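Local coordinates for protein Asp/Glu-specific dipeptidyl-peptidase (Flavobacterium psychrophilum, PDB 5JXF) that removes dipeptides from the N-terminus of oligopeptides as a serine peptidase of family S46, with strict specificity for an acidic residue at P1, at residues S143-T148 / A177-E182; R190-G195 / T584-Y589; G639-N644 / G715-I720; G236-F241 / L707-K712; K512-G517 / K524-D529. One frame throughout, in Å; residues are numbered along the deposited sequence.

Contact 1. Residues S143-T148 / A177-E182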
# COMPACT_ATOMS: atom_id res chain seq x y z
N SER A 143 -8.86 37.11 -25.25
CA SER A 143 -8.80 38.17 -24.26
C SER A 143 -9.76 37.90 -23.11
O SER A 143 -10.73 37.18 -23.27
CB SER A 143 -9.15 39.53 -24.91
OG SER A 143 -10.53 39.62 -25.19
N ILE A 144 -9.46 38.51 -21.97
CA ILE A 144 -10.19 38.32 -20.72
C ILE A 144 -10.74 39.66 -20.24
O ILE A 144 -9.98 40.56 -19.88
CB ILE A 144 -9.28 37.70 -19.65
CG1 ILE A 144 -8.80 36.32 -20.11
CG2 ILE A 144 -9.99 37.58 -18.31
CD1 ILE A 144 -7.72 35.72 -19.23
N ASN A 145 -12.07 39.80 -20.25
CA ASN A 145 -12.68 41.12 -20.08
C ASN A 145 -13.75 41.19 -18.98
O ASN A 145 -14.80 40.55 -19.07
CB ASN A 145 -13.28 41.56 -21.41
CG ASN A 145 -12.30 41.39 -22.55
OD1 ASN A 145 -12.17 40.32 -23.14
ND2 ASN A 145 -11.58 42.46 -22.86
N ASP A 146 -13.47 41.97 -17.95
CA ASP A 146 -14.43 42.13 -16.87
C ASP A 146 -15.68 42.86 -17.37
O ASP A 146 -15.59 43.93 -17.99
CB ASP A 146 -13.81 42.90 -15.71
CG ASP A 146 -14.67 42.87 -14.46
OD1 ASP A 146 -15.91 42.80 -14.58
OD2 ASP A 146 -14.10 42.91 -13.35
N VAL A 147 -16.85 42.29 -17.08
CA VAL A 147 -18.12 42.87 -17.50
C VAL A 147 -19.14 42.83 -16.37
O VAL A 147 -20.35 42.76 -16.62
CB VAL A 147 -18.70 42.14 -18.73
CG1 VAL A 147 -17.85 42.41 -19.97
CG2 VAL A 147 -18.80 40.66 -18.45
N THR A 148 -18.66 42.88 -15.13
CA THR A 148 -19.51 42.84 -13.94
C THR A 148 -20.59 43.92 -13.99
O THR A 148 -21.79 43.61 -13.92
CB THR A 148 -18.70 43.02 -12.65
OG1 THR A 148 -17.58 42.13 -12.64
CG2 THR A 148 -19.56 42.75 -11.43
N ALA A 177 -23.70 39.10 -27.16
CA ALA A 177 -24.06 39.47 -28.53
C ALA A 177 -23.36 40.77 -28.95
O ALA A 177 -23.04 40.99 -30.12
CB ALA A 177 -25.59 39.63 -28.65
N SER A 178 -23.12 41.61 -27.95
CA SER A 178 -22.69 42.98 -28.16
C SER A 178 -21.17 43.18 -28.14
O SER A 178 -20.64 43.93 -28.95
CB SER A 178 -23.35 43.86 -27.11
OG SER A 178 -22.51 44.92 -26.72
N PHE A 179 -20.49 42.52 -27.21
CA PHE A 179 -19.05 42.73 -27.04
C PHE A 179 -18.30 42.55 -28.35
O PHE A 179 -18.64 41.69 -29.17
CB PHE A 179 -18.49 41.80 -25.97
CG PHE A 179 -17.25 42.31 -25.32
CD1 PHE A 179 -16.00 41.95 -25.79
CD2 PHE A 179 -17.34 43.17 -24.23
CE1 PHE A 179 -14.84 42.42 -25.19
CE2 PHE A 179 -16.20 43.64 -23.61
CZ PHE A 179 -14.94 43.27 -24.10
N ALA A 180 -17.31 43.41 -28.58
CA ALA A 180 -16.60 43.41 -29.85
C ALA A 180 -15.65 42.22 -29.98
O ALA A 180 -14.85 41.92 -29.09
CB ALA A 180 -15.85 44.73 -30.04
N LYS A 181 -15.76 41.55 -31.12
CA LYS A 181 -14.97 40.38 -31.45
C LYS A 181 -14.79 40.39 -32.96
O LYS A 181 -15.49 41.12 -33.66
CB LYS A 181 -15.68 39.10 -30.98
CG LYS A 181 -17.04 38.87 -31.66
CD LYS A 181 -17.73 37.60 -31.16
CE LYS A 181 -18.97 37.29 -32.01
NZ LYS A 181 -18.58 36.94 -33.42
N GLU A 182 -13.86 39.60 -33.47
CA GLU A 182 -13.80 39.37 -34.91
C GLU A 182 -14.92 38.41 -35.32
O GLU A 182 -15.55 37.78 -34.46
CB GLU A 182 -12.42 38.82 -35.32
CG GLU A 182 -11.26 39.71 -34.92
CD GLU A 182 -11.19 41.01 -35.72
OE1 GLU A 182 -11.79 41.08 -36.81
OE2 GLU A 182 -10.53 41.97 -35.25
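The CA atoms of Asn145 and Phe179 are the nearest pair of the two backbones and still stand 9.6 Å apart, so the end of strand 138-146 with Val147 after it, and the residue after helix 162-178, meet through side chains alone. Phe179 leaves helical backbone angles, and its CB points toward the strand. With CG anti to the backbone N (chi1 -155°), the ring swings out from the helix end and leads with its CZ end. Phe179 CZ lies 3.6 Å from Asn145 CG and equally close to Asn145 CB. Amide and ring planes are 52° apart, so the two flat groups neither stack nor stand square to each other. Two residues on, Val147 CG1 approaches Phe179 CE2 at 4.2 Å, so the ring end rests against both. Asp146 between them points away and is busy locally: Asp146 OD1 accepts from Thr148 N at 2.8 Å, an Asx turn, and its syn lone pair takes Thr148 OG1 at 2.6 Å. Val147 holds the N-cap position of helix 148-151. An alanine in place of Asn145 would remove the amide carbon and is likely to open a gap beside CE1 and CZ of Phe179, letting the ring shift. Around the contact, strand 138-146 pairs antiparallel with strand 197-214 through Ser143 with Val202 and Asn145 with Leu200, while the Phe179 ring also touches Leu200 and the backbone O of Phe179 accepts from Asn187 ND2, tying the end of helix 162-178 to this sheet.

Contact 2. Residues R190-G195 / T584-Y589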
# COMPACT_ATOMS: atom_id res chain seq x y z
N ARG A 190 -18.63 34.24 -18.12
CA ARG A 190 -18.52 33.29 -17.03
C ARG A 190 -18.71 33.94 -15.69
O ARG A 190 -18.38 35.11 -15.51
CB ARG A 190 -17.14 32.60 -17.05
CG ARG A 190 -16.89 31.77 -18.26
CD ARG A 190 -17.61 30.43 -18.19
NE ARG A 190 -17.21 29.62 -19.33
CZ ARG A 190 -17.38 28.31 -19.45
NH1 ARG A 190 -17.99 27.62 -18.48
NH2 ARG A 190 -16.96 27.68 -20.54
N THR A 191 -19.22 33.17 -14.74
CA THR A 191 -19.51 33.71 -13.43
C THR A 191 -18.38 33.41 -12.46
O THR A 191 -17.88 32.29 -12.40
CB THR A 191 -20.81 33.13 -12.89
OG1 THR A 191 -21.77 33.07 -13.95
CG2 THR A 191 -21.34 33.98 -11.76
N PHE A 192 -17.96 34.43 -11.71
CA PHE A 192 -16.89 34.28 -10.72
C PHE A 192 -17.35 34.65 -9.31
O PHE A 192 -18.27 35.46 -9.13
CB PHE A 192 -15.69 35.15 -11.10
CG PHE A 192 -14.93 34.68 -12.32
CD1 PHE A 192 -15.47 34.82 -13.59
CD2 PHE A 192 -13.66 34.13 -12.19
CE1 PHE A 192 -14.76 34.39 -14.71
CE2 PHE A 192 -12.93 33.71 -13.31
CZ PHE A 192 -13.48 33.84 -14.57
N PHE A 193 -16.68 34.07 -8.31
CA PHE A 193 -16.94 34.38 -6.91
C PHE A 193 -18.42 34.25 -6.57
O PHE A 193 -18.98 35.10 -5.87
CB PHE A 193 -16.46 35.80 -6.56
CG PHE A 193 -14.96 35.95 -6.45
CD1 PHE A 193 -14.27 35.40 -5.39
CD2 PHE A 193 -14.25 36.69 -7.39
CE1 PHE A 193 -12.89 35.55 -5.27
CE2 PHE A 193 -12.87 36.84 -7.28
CZ PHE A 193 -12.19 36.27 -6.22
N GLU A 194 -19.05 33.21 -7.11
CA GLU A 194 -20.43 32.85 -6.77
C GLU A 194 -21.44 33.89 -7.24
O GLU A 194 -22.59 33.86 -6.83
CB GLU A 194 -20.57 32.65 -5.25
CG GLU A 194 -19.70 31.52 -4.69
CD GLU A 194 -20.28 30.13 -4.96
OE1 GLU A 194 -21.40 30.04 -5.51
OE2 GLU A 194 -19.59 29.13 -4.64
N GLY A 195 -20.99 34.81 -8.10
CA GLY A 195 -21.88 35.80 -8.68
C GLY A 195 -21.50 37.24 -8.40
O GLY A 195 -22.17 38.17 -8.86
N THR A 584 -12.61 28.17 -16.41
CA THR A 584 -11.90 29.21 -17.15
C THR A 584 -10.38 29.12 -16.96
O THR A 584 -9.89 28.50 -16.02
CB THR A 584 -12.36 30.60 -16.75
OG1 THR A 584 -12.06 30.84 -15.37
CG2 THR A 584 -13.88 30.75 -16.99
N LEU A 585 -9.64 29.76 -17.86
CA LEU A 585 -8.19 29.71 -17.88
C LEU A 585 -7.58 30.26 -16.59
O LEU A 585 -7.86 31.39 -16.22
CB LEU A 585 -7.66 30.49 -19.09
CG LEU A 585 -6.16 30.53 -19.34
CD1 LEU A 585 -5.65 29.15 -19.56
CD2 LEU A 585 -5.87 31.43 -20.56
N ARG A 586 -6.78 29.46 -15.91
CA ARG A 586 -6.16 29.90 -14.65
C ARG A 586 -4.71 29.50 -14.64
O ARG A 586 -4.29 28.60 -15.33
CB ARG A 586 -6.81 29.30 -13.39
CG ARG A 586 -8.27 29.47 -13.20
CD ARG A 586 -8.69 30.92 -13.01
NE ARG A 586 -10.13 30.98 -12.87
CZ ARG A 586 -10.76 30.82 -11.71
NH1 ARG A 586 -10.05 30.64 -10.59
NH2 ARG A 586 -12.08 30.88 -11.65
N VAL A 587 -3.94 30.20 -13.82
CA VAL A 587 -2.57 29.85 -13.61
C VAL A 587 -2.40 29.45 -12.15
O VAL A 587 -3.03 30.03 -11.27
CB VAL A 587 -1.65 31.03 -13.96
CG1 VAL A 587 -0.21 30.75 -13.54
CG2 VAL A 587 -1.73 31.32 -15.44
N THR A 588 -1.58 28.43 -11.91
CA THR A 588 -1.14 28.09 -10.56
C THR A 588 0.35 27.75 -10.65
O THR A 588 0.83 27.33 -11.70
CB THR A 588 -1.95 26.91 -9.97
OG1 THR A 588 -1.50 26.61 -8.64
CG2 THR A 588 -1.83 25.67 -10.83
N TYR A 589 1.08 27.95 -9.55
CA TYR A 589 2.51 27.72 -9.55
C TYR A 589 2.96 27.08 -8.24
O TYR A 589 2.21 27.05 -7.27
CB TYR A 589 3.28 29.02 -9.74
CG TYR A 589 2.72 30.11 -8.88
CD1 TYR A 589 1.70 30.93 -9.35
CD2 TYR A 589 3.19 30.33 -7.58
CE1 TYR A 589 1.16 31.90 -8.57
CE2 TYR A 589 2.65 31.33 -6.79
CZ TYR A 589 1.63 32.12 -7.31
OH TYR A 589 1.05 33.13 -6.60
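Arg190 and Phe192 of strand 186-192 face Thr584, just before strand 586-591, and Arg586, its first residue. The close part centres on Thr584, whose two branches serve different partners. Thr584 OG1 lies between the backbone N and the carbonyl carbon (chi1 63°), which sends it toward the ring, 3.4 Å from Phe192 CZ, and leaves the methyl for Arg190: Thr584 CG2 touches Arg190 CG at 3.4 Å. Beside it, Arg586 NH2 comes within 3.4 Å of Phe192 CE2, approaching the ring obliquely from the opposite direction, with ring and guanidinium planes inclined by 25°. Arg586 is bent at chi2, and its NE gives a hydrogen bond of 3.2 Å to Thr584 OG1, nearly in the guanidinium plane, at an N-H...O angle of 161°. The Arg190 side is the more open to solvent: only its aliphatic CB, CG and CD lie against Thr584 CG2, the chain sliding past the methyl while its guanidinium runs on beyond it, and the residue stays partly exposed where the other three are buried. The contact joins the sheet of strand 186-192 to the one edged by strand 586-591. Further bonds hold its polar ends: Asn582 OD1 binds both Thr584 OG1 and Arg586 NH2, Asp580 O takes NH2 again, and the carbonyls of Met40 and Pro579 take NH1. The chemistry is that of a buried guanidinium satisfied at all three nitrogens by neutral oxygens, so its charge is probably offset by their dipoles, and these bonds fix its rotation where it meets Phe192.

Contact 3. Residues G639-N644 / G715-I720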
# COMPACT_ATOMS: atom_id res chain seq x y z
N GLY A 639 18.48 7.08 -24.99
CA GLY A 639 18.99 8.17 -25.80
C GLY A 639 19.05 9.48 -25.03
O GLY A 639 19.32 9.49 -23.82
N GLN A 640 18.75 10.57 -25.72
CA GLN A 640 18.83 11.90 -25.12
C GLN A 640 17.75 12.14 -24.09
O GLN A 640 17.67 13.23 -23.52
CB GLN A 640 18.73 12.98 -26.19
CG GLN A 640 17.39 13.04 -26.90
CD GLN A 640 17.38 14.11 -27.97
OE1 GLN A 640 18.35 14.86 -28.12
NE2 GLN A 640 16.28 14.19 -28.74
N TYR A 641 16.90 11.15 -23.84
CA TYR A 641 15.85 11.31 -22.85
C TYR A 641 16.24 10.75 -21.49
O TYR A 641 15.51 10.92 -20.51
CB TYR A 641 14.57 10.63 -23.33
CG TYR A 641 14.28 10.94 -24.76
CD1 TYR A 641 13.99 12.24 -25.16
CD2 TYR A 641 14.34 9.95 -25.72
CE1 TYR A 641 13.74 12.53 -26.48
CE2 TYR A 641 14.10 10.23 -27.04
CZ TYR A 641 13.79 11.52 -27.42
OH TYR A 641 13.55 11.79 -28.74
N GLY A 642 17.38 10.08 -21.42
CA GLY A 642 17.83 9.49 -20.17
C GLY A 642 18.64 10.42 -19.29
O GLY A 642 19.13 11.45 -19.71
N GLU A 643 18.77 10.03 -18.02
CA GLU A 643 19.46 10.83 -17.02
C GLU A 643 20.36 9.91 -16.20
O GLU A 643 19.88 9.28 -15.26
CB GLU A 643 18.45 11.54 -16.12
CG GLU A 643 19.05 12.40 -15.02
CD GLU A 643 17.98 13.09 -14.19
OE1 GLU A 643 17.35 12.41 -13.34
OE2 GLU A 643 17.75 14.31 -14.40
N ASN A 644 21.64 9.83 -16.56
CA ASN A 644 22.56 8.91 -15.87
C ASN A 644 22.07 7.47 -15.90
O ASN A 644 22.17 6.77 -14.89
CB ASN A 644 22.76 9.32 -14.40
CG ASN A 644 23.08 10.79 -14.22
OD1 ASN A 644 23.63 11.44 -15.12
ND2 ASN A 644 22.74 11.33 -13.06
N GLY A 715 8.38 5.09 -32.62
CA GLY A 715 9.16 5.36 -33.81
C GLY A 715 8.61 6.57 -34.54
O GLY A 715 8.76 6.70 -35.76
N ALA A 716 7.95 7.45 -33.79
CA ALA A 716 7.31 8.63 -34.38
C ALA A 716 8.19 9.86 -34.24
O ALA A 716 7.70 10.93 -33.90
CB ALA A 716 5.95 8.89 -33.72
N LYS A 717 9.49 9.69 -34.50
CA LYS A 717 10.46 10.78 -34.46
C LYS A 717 10.02 12.02 -35.26
O LYS A 717 10.40 13.15 -34.92
CB LYS A 717 11.81 10.29 -34.98
CG LYS A 717 13.00 11.17 -34.60
CD LYS A 717 13.73 10.61 -33.37
CE LYS A 717 14.91 11.48 -32.94
NZ LYS A 717 14.83 11.86 -31.50
N HIS A 718 9.24 11.82 -36.32
CA HIS A 718 8.84 12.93 -37.19
C HIS A 718 8.00 13.95 -36.41
O HIS A 718 8.09 15.14 -36.67
CB HIS A 718 8.06 12.43 -38.41
CG HIS A 718 6.77 11.74 -38.07
ND1 HIS A 718 6.73 10.50 -37.47
CD2 HIS A 718 5.48 12.13 -38.23
CE1 HIS A 718 5.47 10.15 -37.29
NE2 HIS A 718 4.69 11.12 -37.74
N LEU A 719 7.23 13.49 -35.43
CA LEU A 719 6.47 14.43 -34.61
C LEU A 719 7.42 15.23 -33.73
O LEU A 719 7.15 16.40 -33.42
CB LEU A 719 5.45 13.70 -33.75
CG LEU A 719 4.48 12.85 -34.57
CD1 LEU A 719 3.58 12.06 -33.63
CD2 LEU A 719 3.66 13.73 -35.53
N ILE A 720 8.54 14.63 -33.35
CA ILE A 720 9.52 15.34 -32.53
C ILE A 720 10.24 16.42 -33.33
O ILE A 720 10.51 17.50 -32.82
CB ILE A 720 10.55 14.37 -31.94
CG1 ILE A 720 9.83 13.34 -31.07
CG2 ILE A 720 11.61 15.14 -31.14
CD1 ILE A 720 10.74 12.59 -30.15
O HOH W 1 15.89 14.93 -31.52
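A turn of 3-10 type at Gln640-Tyr641 brings Tyr641 against Lys717 and Ile720 of the short, weakly bonded helix 717-721 near the C-terminus, and Gln640 near Lys717. Tyr641 makes the contact with its hydroxyl: Tyr641 OH lies 3.0 Å from Lys717 NZ and 3.2 Å from Ile720 CD1, while the ring carbon Tyr641 CZ is 4.2 Å from that same methyl. Ile720 comes to the hydroxyl end from the opposite direction, whereas Lys717 crosses at a slant, its chain bent at chi2 (98°) and again at chi4. The main polar partner of both is Asp711 of helix 703-713, which bonds Tyr641 OH and forms a salt bridge with Lys717 NZ. The turn, closed by Gly642 N to Gly639 O at 3.1 Å, follows helix 627-635 and precedes strand 648-653 of the second large sheet, so it applies its aromatic residue to the two consecutive helices 703-713 and 717-721 near the end of the chain. On the exposed side Gln640 runs out extended, and its CG lies 3.7 Å above one face of the Tyr641 ring, toward the rim. A water bridges the outer ends, accepting from Gln640 NE2 at 2.9 Å and from Lys717 NZ at 3.2 Å.

Contact 4. Residues G236-F241 / L707-K712; sequences GDFSMF and LFIVDK
Next in sequence to Asp237, by similarity the aspartate of the charge relay system, Phe238 and, two residues on, Met240 pack on Ile709 and Val710 of helix 703-713. Ile709 CG2 meets the Phe238 ring at its edge, in the ring plane, 3.8 Å from CE1. Val710 CG2 comes in obliquely at 3.8 Å from Phe238 CE2, so the far end of the ring sits against two successive residues of the helix. A chi1 of 82° tucks CG of Phe238 over its own backbone, while its CB points toward the helix. Met240, extended beyond CG, sends its terminal methyl across Val710 at about a right angle, with Met240 CE 3.7 Å from Val710 CG2. Val710 CG2 thus touches both Phe238, just before the strand, and Met240 within it. All four residues are buried, and Leu97 covers Phe238 and Met240 from the adjoining strand 95-98. Asp237, centre of an inverse gamma turn, faces elsewhere, its OD2 bonded to His101 ND1. With Ser662 this is consistent with the Ser-His-Asp charge relay of chymotrypsin-like peptidases, where a late helix likewise packs on the first barrel.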
# COMPACT_ATOMS: atom_id res chain seq x y z
N GLY A 236 2.43 6.91 -18.31
CA GLY A 236 2.68 7.81 -19.43
C GLY A 236 1.39 8.38 -19.98
O GLY A 236 0.98 8.06 -21.10
N ASP A 237 0.74 9.23 -19.20
CA ASP A 237 -0.63 9.62 -19.49
C ASP A 237 -0.66 10.76 -20.52
O ASP A 237 -0.75 11.91 -20.12
CB ASP A 237 -1.33 10.04 -18.20
CG ASP A 237 -2.87 10.13 -18.35
OD1 ASP A 237 -3.38 10.14 -19.49
OD2 ASP A 237 -3.57 10.22 -17.32
N PHE A 238 -0.56 10.44 -21.81
CA PHE A 238 -0.61 11.48 -22.83
C PHE A 238 -1.21 11.03 -24.17
O PHE A 238 -1.30 9.84 -24.46
CB PHE A 238 0.80 12.04 -23.08
CG PHE A 238 1.64 11.21 -24.01
CD1 PHE A 238 2.38 10.14 -23.52
CD2 PHE A 238 1.72 11.53 -25.36
CE1 PHE A 238 3.17 9.38 -24.38
CE2 PHE A 238 2.48 10.79 -26.22
CZ PHE A 238 3.23 9.70 -25.73
N SER A 239 -1.63 12.00 -24.97
CA SER A 239 -2.00 11.74 -26.36
C SER A 239 -1.80 13.04 -27.16
O SER A 239 -1.68 14.11 -26.59
CB SER A 239 -3.43 11.24 -26.48
OG SER A 239 -4.36 12.17 -25.94
N MET A 240 -1.72 12.92 -28.48
CA MET A 240 -1.40 14.06 -29.32
C MET A 240 -2.45 14.27 -30.39
O MET A 240 -2.93 13.33 -31.01
CB MET A 240 -0.03 13.90 -29.97
CG MET A 240 1.11 13.96 -28.97
SD MET A 240 2.74 13.95 -29.72
CE MET A 240 3.79 14.28 -28.31
N PHE A 241 -2.79 15.54 -30.58
CA PHE A 241 -3.78 15.92 -31.58
C PHE A 241 -3.18 17.03 -32.43
O PHE A 241 -2.12 17.55 -32.09
CB PHE A 241 -5.06 16.39 -30.89
CG PHE A 241 -5.86 15.26 -30.27
CD1 PHE A 241 -5.49 14.73 -29.04
CD2 PHE A 241 -6.96 14.73 -30.92
CE1 PHE A 241 -6.22 13.71 -28.48
CE2 PHE A 241 -7.70 13.71 -30.36
CZ PHE A 241 -7.33 13.20 -29.14
N LEU A 707 8.43 12.13 -24.72
CA LEU A 707 9.21 12.10 -25.96
C LEU A 707 9.83 10.71 -26.19
O LEU A 707 9.81 10.19 -27.31
CB LEU A 707 10.29 13.18 -25.94
CG LEU A 707 9.85 14.64 -25.77
CD1 LEU A 707 11.08 15.52 -25.66
CD2 LEU A 707 8.95 15.11 -26.91
N PHE A 708 10.35 10.11 -25.12
CA PHE A 708 10.81 8.72 -25.18
C PHE A 708 9.75 7.78 -25.77
O PHE A 708 10.04 6.94 -26.62
CB PHE A 708 11.21 8.23 -23.78
CG PHE A 708 11.59 6.77 -23.73
CD1 PHE A 708 12.88 6.36 -24.04
CD2 PHE A 708 10.66 5.81 -23.36
CE1 PHE A 708 13.23 5.01 -24.00
CE2 PHE A 708 11.01 4.47 -23.30
CZ PHE A 708 12.30 4.06 -23.63
N ILE A 709 8.51 7.93 -25.33
CA ILE A 709 7.48 7.02 -25.80
C ILE A 709 7.15 7.32 -27.28
O ILE A 709 7.06 6.41 -28.10
CB ILE A 709 6.22 7.13 -24.94
CG1 ILE A 709 6.51 6.56 -23.56
CG2 ILE A 709 5.07 6.38 -25.59
CD1 ILE A 709 6.66 5.03 -23.56
N VAL A 710 7.02 8.60 -27.62
CA VAL A 710 6.81 9.00 -29.01
C VAL A 710 7.93 8.45 -29.92
O VAL A 710 7.70 7.95 -31.03
CB VAL A 710 6.77 10.54 -29.14
CG1 VAL A 710 6.71 10.94 -30.60
CG2 VAL A 710 5.60 11.10 -28.33
N ASP A 711 9.14 8.53 -29.40
CA ASP A 711 10.33 8.28 -30.19
C ASP A 711 10.78 6.81 -30.15
O ASP A 711 10.67 6.10 -31.15
CB ASP A 711 11.45 9.18 -29.69
CG ASP A 711 12.69 9.10 -30.52
OD1 ASP A 711 12.81 8.18 -31.36
OD2 ASP A 711 13.57 9.98 -30.34
N LYS A 712 11.32 6.37 -29.01
CA LYS A 712 11.93 5.04 -28.93
C LYS A 712 10.89 3.94 -29.05
O LYS A 712 11.17 2.89 -29.63
CB LYS A 712 12.71 4.88 -27.63
CG LYS A 712 14.03 5.64 -27.63
CD LYS A 712 15.07 4.92 -28.51
CE LYS A 712 16.41 5.61 -28.42
NZ LYS A 712 16.24 7.08 -28.58

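Contact 5. Residues K512-G517 / K524-D529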
# COMPACT_ATOMS: atom_id res chain seq x y z
N LYS A 512 -35.58 3.52 -33.10
CA LYS A 512 -36.04 4.34 -34.23
C LYS A 512 -37.53 4.12 -34.54
O LYS A 512 -38.26 5.06 -34.88
CB LYS A 512 -35.21 4.03 -35.49
CG LYS A 512 -33.78 4.57 -35.52
CD LYS A 512 -33.09 4.11 -36.80
CE LYS A 512 -31.66 4.62 -36.92
NZ LYS A 512 -30.97 4.04 -38.11
N ALA A 513 -37.98 2.87 -34.41
CA ALA A 513 -39.35 2.50 -34.72
C ALA A 513 -40.32 3.12 -33.72
O ALA A 513 -41.44 3.51 -34.07
CB ALA A 513 -39.51 0.98 -34.74
N LEU A 514 -39.88 3.19 -32.46
CA LEU A 514 -40.68 3.78 -31.40
C LEU A 514 -40.93 5.27 -31.66
O LEU A 514 -41.98 5.79 -31.31
CB LEU A 514 -39.98 3.59 -30.05
CG LEU A 514 -40.75 3.91 -28.77
CD1 LEU A 514 -41.90 2.93 -28.57
CD2 LEU A 514 -39.80 3.88 -27.58
N LEU A 515 -39.96 5.92 -32.29
CA LEU A 515 -40.00 7.37 -32.52
C LEU A 515 -40.31 7.71 -33.98
O LEU A 515 -40.07 8.82 -34.45
CB LEU A 515 -38.68 8.01 -32.09
CG LEU A 515 -38.45 8.21 -30.58
CD1 LEU A 515 -38.49 6.92 -29.78
CD2 LEU A 515 -37.12 8.93 -30.35
N SER A 516 -40.86 6.73 -34.70
CA SER A 516 -41.19 6.90 -36.10
C SER A 516 -42.62 7.41 -36.25
O SER A 516 -43.57 6.73 -35.84
CB SER A 516 -41.02 5.57 -36.85
OG SER A 516 -41.01 5.76 -38.25
N GLY A 517 -42.78 8.60 -36.82
CA GLY A 517 -44.10 9.17 -37.04
C GLY A 517 -44.29 10.59 -36.53
O GLY A 517 -43.32 11.28 -36.19
N LYS A 524 -47.48 8.47 -27.56
CA LYS A 524 -48.27 7.42 -26.93
C LYS A 524 -47.66 6.04 -27.18
O LYS A 524 -47.84 5.13 -26.37
CB LYS A 524 -49.72 7.47 -27.42
CG LYS A 524 -50.32 8.88 -27.37
CD LYS A 524 -50.26 9.45 -25.96
CE LYS A 524 -50.59 10.94 -25.93
NZ LYS A 524 -49.95 11.63 -24.78
N LYS A 525 -46.93 5.89 -28.28
CA LYS A 525 -46.12 4.70 -28.48
C LYS A 525 -45.14 4.57 -27.31
O LYS A 525 -45.00 3.51 -26.71
CB LYS A 525 -45.36 4.74 -29.81
CG LYS A 525 -46.17 4.31 -31.04
CD LYS A 525 -45.25 3.96 -32.22
CE LYS A 525 -44.83 5.18 -33.02
NZ LYS A 525 -44.08 4.81 -34.27
N ILE A 526 -44.47 5.68 -27.01
CA ILE A 526 -43.50 5.75 -25.92
C ILE A 526 -44.17 5.49 -24.57
O ILE A 526 -43.60 4.83 -23.71
CB ILE A 526 -42.78 7.14 -25.91
CG1 ILE A 526 -41.93 7.32 -27.17
CG2 ILE A 526 -41.88 7.30 -24.70
CD1 ILE A 526 -41.34 8.71 -27.31
N SER A 527 -45.40 5.98 -24.40
CA SER A 527 -46.08 5.83 -23.11
C SER A 527 -46.46 4.38 -22.83
O SER A 527 -46.70 4.01 -21.68
CB SER A 527 -47.32 6.72 -23.06
OG SER A 527 -48.31 6.25 -23.95
N LEU A 528 -46.52 3.56 -23.89
CA LEU A 528 -46.91 2.15 -23.77
C LEU A 528 -45.72 1.23 -23.49
O LEU A 528 -45.89 0.15 -22.93
CB LEU A 528 -47.61 1.69 -25.06
CG LEU A 528 -49.02 2.20 -25.32
CD1 LEU A 528 -49.51 1.75 -26.68
CD2 LEU A 528 -49.97 1.75 -24.23
N ASP A 529 -44.53 1.66 -23.89
CA ASP A 529 -43.33 0.86 -23.69
C ASP A 529 -43.09 0.58 -22.22
O ASP A 529 -43.10 1.50 -21.40
CB ASP A 529 -42.11 1.58 -24.29
CG ASP A 529 -40.88 0.70 -24.33
OD1 ASP A 529 -40.27 0.50 -23.26
OD2 ASP A 529 -40.52 0.22 -25.42
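Lys525 reaches across two consecutive short helices, 508-514 and 519-528, joined by a short turn, and gives its ammonium group to two carbonyls where the first helix ends. Lys525 NZ meets Ala513 O almost head-on (166°), at 2.9 Å. Its second bond, from Lys525 NZ to Ser516 O, is short at 2.5 Å and uses a lone pair in the plane of that carbonyl (141°). The chain bends at chi3 (-84°), and the Lys525 CE methylene passes 3.4 Å from Leu514 O. A positive group here probably also offsets the negative pole of the helix end. With a leucine in place of Lys525, the Ala513 and Ser516 carbonyls would probably lose their shared donor and the turn its tie to the second helix. Leu515 O is served separately, by Lys444 NZ of helix 437-450. On the second helix, Ser527 OG turns back to bond Lys524 O at 2.7 Å. Asp529 holds the N-cap of the next helix: OD1 accepts from Gly531 N and also binds Ser503 OG, while OD2 takes Lys504 N, so both carboxylate oxygens are engaged. Besides these polar bonds, apolar side chains meet. Leu515 CD1 meets Ile526 CD1 at 4.2 Å, and Leu514 crosses Ile526 at about a right angle, with Leu514 CG 3.9 Å from Ile526 CG1.

Overall arrangement
Contacts 1, 2 and 4 all reach the nine-stranded antiparallel sheet, through strands 138-146, 186-192 and 239-245; contact 2 also reaches the eight-stranded sheet at its outer strand 586-591. Along the chain, contact 1 closes before contact 2 opens, their centres 16 Å apart, whereas contacts 2 and 4 alternate their segments, so early and late parts of the sequence are knitted together. Contacts 3 and 4 also alternate and touch, centres 10 Å apart, through Asp711 and Leu707 of helix 703-713. Contact 5 is local, in sequence between the halves of contacts 2 and 4 in a helical region, its centre 45 Å or more from all the others and far from the catalytic residues.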